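Local coordinates for protein cytochrome P450 monooxygenase (Rhodococcus sp. ECU0066, PDB 6KBH) that probably inserts oxygen into organic substrates at its heme, fed with electrons through a fused reductase carrying FMN and a [2Fe-2S] cluster, at residues F167-D177 with D437-N448. Sequence-based numbering, arbitrary orientation.
Sequences FIDTGHVDLVD and DHVWVRWDPARN
Trp-443 spreads its indole against the loop that leads into strand 172-174, and Gly-171 CA lies over the centre of the six-membered ring, a CH-pi contact of 3.4 Å. Glycine suits this place: its phi is positive, and a CB would probably run into Trp-443 O and Pro-445 CG. At the indole edge, NE1 gives a weak hydrogen bond to Ile-168 O, while CZ3 meets Val-173 CG1. With an alanine in place of Trp-443, Gly-171 CA would probably lose its ring and Ile-168 O the indole N-H, leaving the loop less firmly held.

Beyond it, Val-173 and Val-441 form a hydrogen-bonded antiparallel pair in a small three-stranded P450 sheet completed by strand 418-419. Leu-175 packs on Val-439 and Val-441, facing helix 284-300. Asp-174 can be followed outward: CB sits over the six-membered ring of Trp-440; with CG anti to the backbone N (chi1 172°), Val-439 N meets OD1 nearly along its C-O axis at 2.8 Å, and Asp-177 N caps the helix by reaching OD2 from above the carboxylate plane. His-438 ND1, its ring turned 82° from that plane, adds a weak bond to OD2. Asp-177 OD2 also crowds this ring's edge, and the two carboxylates together would probably favour a protonated His-438.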
loop_
_atom_site.group_PDB
_atom_site.type_symbol
_atom_site.label_atom_id
_atom_site.label_comp_id
_atom_site.label_asym_id
_atom_site.label_seq_id
_atom_site.Cartn_x
_atom_site.Cartn_y
_atom_site.Cartn_z
ATOM N N PHE A 167 25.043 11.467 15.695
ATOM C CA PHE A 167 24.988 12.883 15.359
ATOM C C PHE A 167 23.804 13.589 16.011
ATOM O O PHE A 167 23.444 14.696 15.601
ATOM C CB PHE A 167 24.975 13.047 13.834
ATOM C CG PHE A 167 23.867 12.292 13.129
ATOM C CD1 PHE A 167 22.531 12.503 13.439
ATOM C CD2 PHE A 167 24.175 11.359 12.152
ATOM C CE1 PHE A 167 21.528 11.801 12.784
ATOM C CE2 PHE A 167 23.180 10.655 11.497
ATOM C CZ PHE A 167 21.859 10.877 11.808
ATOM N N ILE A 168 23.208 12.977 17.038
ATOM C CA ILE A 168 21.973 13.491 17.631
ATOM C C ILE A 168 22.196 14.830 18.324
ATOM O O ILE A 168 21.304 15.689 18.337
ATOM C CB ILE A 168 21.405 12.450 18.609
ATOM C CG1 ILE A 168 20.299 13.047 19.479
ATOM C CG2 ILE A 168 22.488 11.964 19.529
ATOM C CD1 ILE A 168 19.065 13.373 18.733
ATOM N N ASP A 169 23.369 15.035 18.913
ATOM C CA ASP A 169 23.606 16.183 19.773
ATOM C C ASP A 169 24.333 17.321 19.070
ATOM O O ASP A 169 24.613 18.343 19.704
ATOM C CB ASP A 169 24.393 15.743 21.010
ATOM C CG ASP A 169 23.581 14.843 21.923
ATOM O OD1 ASP A 169 22.358 15.066 22.041
ATOM O OD2 ASP A 169 24.160 13.909 22.516
ATOM N N THR A 170 24.636 17.179 17.778
ATOM C CA THR A 170 25.404 18.204 17.078
ATOM C C THR A 170 24.547 19.390 16.653
ATOM O O THR A 170 25.057 20.512 16.559
ATOM C CB THR A 170 26.086 17.604 15.847
ATOM O OG1 THR A 170 25.093 17.222 14.887
ATOM C CG2 THR A 170 26.906 16.382 16.232
ATOM N N GLY A 171 23.260 19.172 16.395
ATOM C CA GLY A 171 22.435 20.202 15.804
ATOM C C GLY A 171 22.688 20.438 14.335
ATOM O O GLY A 171 22.162 21.407 13.780
ATOM N N HIS A 172 23.476 19.580 13.688
ATOM C CA HIS A 172 23.952 19.833 12.335
ATOM C C HIS A 172 24.530 18.540 11.777
ATOM O O HIS A 172 25.409 17.937 12.402
ATOM C CB HIS A 172 25.000 20.953 12.348
ATOM C CG HIS A 172 25.924 20.943 11.170
ATOM N ND1 HIS A 172 27.132 20.280 11.178
ATOM C CD2 HIS A 172 25.828 21.534 9.956
ATOM C CE1 HIS A 172 27.735 20.453 10.016
ATOM N NE2 HIS A 172 26.964 21.210 9.256
ATOM N N VAL A 173 24.041 18.118 10.611
ATOM C CA VAL A 173 24.461 16.855 10.014
ATOM C C VAL A 173 24.084 16.882 8.543
ATOM O O VAL A 173 23.098 17.511 8.153
ATOM C CB VAL A 173 23.814 15.648 10.746
ATOM C CG1 VAL A 173 22.314 15.801 10.800
ATOM C CG2 VAL A 173 24.174 14.331 10.075
ATOM N N ASP A 174 24.888 16.213 7.716
ATOM C CA ASP A 174 24.431 15.777 6.403
ATOM C C ASP A 174 23.750 14.434 6.591
ATOM O O ASP A 174 24.415 13.423 6.840
ATOM C CB ASP A 174 25.565 15.651 5.394
ATOM C CG ASP A 174 25.101 15.010 4.099
ATOM O OD1 ASP A 174 24.062 15.459 3.570
ATOM O OD2 ASP A 174 25.759 14.065 3.615
ATOM N N LEU A 175 22.424 14.426 6.476
ATOM C CA LEU A 175 21.687 13.182 6.645
ATOM C C LEU A 175 22.181 12.114 5.673
ATOM O O LEU A 175 22.369 10.956 6.064
ATOM C CB LEU A 175 20.192 13.448 6.471
ATOM C CG LEU A 175 19.493 14.381 7.464
ATOM C CD1 LEU A 175 18.033 14.594 7.092
ATOM C CD2 LEU A 175 19.613 13.857 8.888
ATOM N N VAL A 176 22.464 12.505 4.425
ATOM C CA VAL A 176 22.820 11.541 3.381
ATOM C C VAL A 176 24.036 10.719 3.796
ATOM O O VAL A 176 23.956 9.496 3.954
ATOM C CB VAL A 176 23.068 12.257 2.040
ATOM C CG1 VAL A 176 23.576 11.269 0.994
ATOM C CG2 VAL A 176 21.805 12.943 1.553
ATOM N N ASP A 177 25.176 11.384 3.994
ATOM C CA ASP A 177 26.426 10.657 4.200
ATOM C C ASP A 177 26.440 9.923 5.534
ATOM O O ASP A 177 26.925 8.789 5.619
ATOM C CB ASP A 177 27.616 11.612 4.114
ATOM C CG ASP A 177 28.038 11.886 2.688
ATOM O OD1 ASP A 177 27.880 10.987 1.835
ATOM O OD2 ASP A 177 28.532 13.001 2.425
ATOM N N ASP A 437 23.201 14.630 -3.492
ATOM C CA ASP A 437 24.494 14.300 -2.909
ATOM C C ASP A 437 24.477 14.525 -1.405
ATOM O O ASP A 437 25.086 13.762 -0.646
ATOM C CB ASP A 437 25.594 15.139 -3.564
ATOM C CG ASP A 437 25.750 14.840 -5.037
ATOM O OD1 ASP A 437 25.398 13.717 -5.454
ATOM O OD2 ASP A 437 26.227 15.724 -5.778
ATOM N N HIS A 438 23.775 15.563 -0.957
ATOM C CA HIS A 438 23.714 15.900 0.455
ATOM C C HIS A 438 22.383 16.568 0.759
ATOM O O HIS A 438 21.799 17.242 -0.093
ATOM C CB HIS A 438 24.849 16.843 0.874
ATOM C CG HIS A 438 26.208 16.368 0.476
ATOM N ND1 HIS A 438 26.754 15.195 0.949
ATOM C CD2 HIS A 438 27.130 16.905 -0.358
ATOM C CE1 HIS A 438 27.956 15.030 0.427
ATOM N NE2 HIS A 438 28.209 16.054 -0.369
ATOM N N VAL A 439 21.916 16.371 1.987
ATOM C CA VAL A 439 20.870 17.196 2.572
ATOM C C VAL A 439 21.392 17.656 3.932
ATOM O O VAL A 439 21.785 16.832 4.766
ATOM C CB VAL A 439 19.514 16.459 2.656
ATOM C CG1 VAL A 439 19.362 15.613 3.899
ATOM C CG2 VAL A 439 18.361 17.438 2.537
ATOM N N TRP A 440 21.506 18.969 4.106
ATOM C CA TRP A 440 22.122 19.552 5.290
ATOM C C TRP A 440 21.021 20.096 6.186
ATOM O O TRP A 440 20.210 20.920 5.751
ATOM C CB TRP A 440 23.113 20.652 4.909
ATOM C CG TRP A 440 24.342 20.143 4.203
ATOM C CD1 TRP A 440 24.596 20.191 2.863
ATOM C CD2 TRP A 440 25.481 19.510 4.805
ATOM N NE1 TRP A 440 25.819 19.627 2.592
ATOM C CE2 TRP A 440 26.384 19.202 3.765
ATOM C CE3 TRP A 440 25.825 19.175 6.118
ATOM C CZ2 TRP A 440 27.607 18.574 4.000
ATOM C CZ3 TRP A 440 27.043 18.554 6.349
ATOM C CH2 TRP A 440 27.917 18.258 5.294
ATOM N N VAL A 441 20.991 19.633 7.431
ATOM C CA VAL A 441 19.899 19.939 8.344
ATOM C C VAL A 441 20.464 20.457 9.658
ATOM O O VAL A 441 21.463 19.939 10.173
ATOM C CB VAL A 441 18.999 18.709 8.583
ATOM C CG1 VAL A 441 18.300 18.313 7.294
ATOM C CG2 VAL A 441 19.811 17.553 9.114
ATOM N N ARG A 442 19.826 21.494 10.186
ATOM C CA ARG A 442 20.114 22.035 11.503
ATOM C C ARG A 442 18.975 21.695 12.456
ATOM O O ARG A 442 17.853 21.404 12.036
ATOM C CB ARG A 442 20.302 23.556 11.439
ATOM C CG ARG A 442 18.988 24.280 11.241
ATOM C CD ARG A 442 19.034 25.767 11.549
ATOM N NE ARG A 442 20.144 26.453 10.904
ATOM C CZ ARG A 442 19.996 27.482 10.076
ATOM N NH1 ARG A 442 18.781 27.931 9.785
ATOM N NH2 ARG A 442 21.059 28.054 9.531
ATOM N N TRP A 443 19.283 21.725 13.749
ATOM C CA TRP A 443 18.267 21.650 14.793
ATOM C C TRP A 443 18.882 22.151 16.092
ATOM O O TRP A 443 20.099 22.317 16.203
ATOM C CB TRP A 443 17.705 20.232 14.958
ATOM C CG TRP A 443 18.644 19.268 15.610
ATOM C CD1 TRP A 443 18.724 18.962 16.938
ATOM C CD2 TRP A 443 19.633 18.473 14.956
ATOM N NE1 TRP A 443 19.709 18.028 17.150
ATOM C CE2 TRP A 443 20.280 17.710 15.945
ATOM C CE3 TRP A 443 20.038 18.336 13.626
ATOM C CZ2 TRP A 443 21.309 16.827 15.645
ATOM C CZ3 TRP A 443 21.054 17.460 13.335
ATOM C CH2 TRP A 443 21.680 16.716 14.336
ATOM N N ASP A 444 18.016 22.395 17.076
ATOM C CA ASP A 444 18.453 22.856 18.387
ATOM C C ASP A 444 18.712 21.647 19.278
ATOM O O ASP A 444 17.749 20.982 19.693
ATOM C CB ASP A 444 17.403 23.767 19.010
ATOM C CG ASP A 444 17.916 24.500 20.237
ATOM O OD1 ASP A 444 19.033 24.190 20.704
ATOM O OD2 ASP A 444 17.199 25.393 20.733
ATOM N N PRO A 445 19.967 21.333 19.611
ATOM C CA PRO A 445 20.230 20.082 20.348
ATOM C C PRO A 445 19.636 20.052 21.744
ATOM O O PRO A 445 19.082 19.022 22.145
ATOM C CB PRO A 445 21.765 20.015 20.384
ATOM C CG PRO A 445 22.223 20.933 19.291
ATOM C CD PRO A 445 21.210 22.030 19.247
ATOM N N ALA A 446 19.751 21.138 22.514
ATOM C CA ALA A 446 19.205 21.130 23.869
ATOM C C ALA A 446 17.711 20.838 23.867
ATOM O O ALA A 446 17.193 20.230 24.812
ATOM C CB ALA A 446 19.483 22.465 24.559
ATOM N N ARG A 447 17.021 21.233 22.801
ATOM C CA ARG A 447 15.569 21.221 22.706
ATOM C C ARG A 447 14.998 19.884 22.238
ATOM O O ARG A 447 13.780 19.779 22.061
ATOM C CB ARG A 447 15.127 22.344 21.761
ATOM C CG ARG A 447 13.646 22.650 21.721
ATOM C CD ARG A 447 13.426 23.918 20.949
ATOM N NE ARG A 447 13.844 25.063 21.745
ATOM C CZ ARG A 447 13.003 25.955 22.253
ATOM N NH1 ARG A 447 11.702 25.841 22.027
ATOM N NH2 ARG A 447 13.462 26.968 22.974
ATOM N N ASN A 448 15.833 18.867 22.029
ATOM C CA ASN A 448 15.307 17.558 21.679
ATOM C C ASN A 448 14.239 17.158 22.695
ATOM O O ASN A 448 14.505 17.188 23.906
ATOM C CB ASN A 448 16.402 16.485 21.660
ATOM C CG ASN A 448 17.583 16.842 20.777
ATOM O OD1 ASN A 448 18.735 16.596 21.138
ATOM N ND2 ASN A 448 17.306 17.410 19.614
#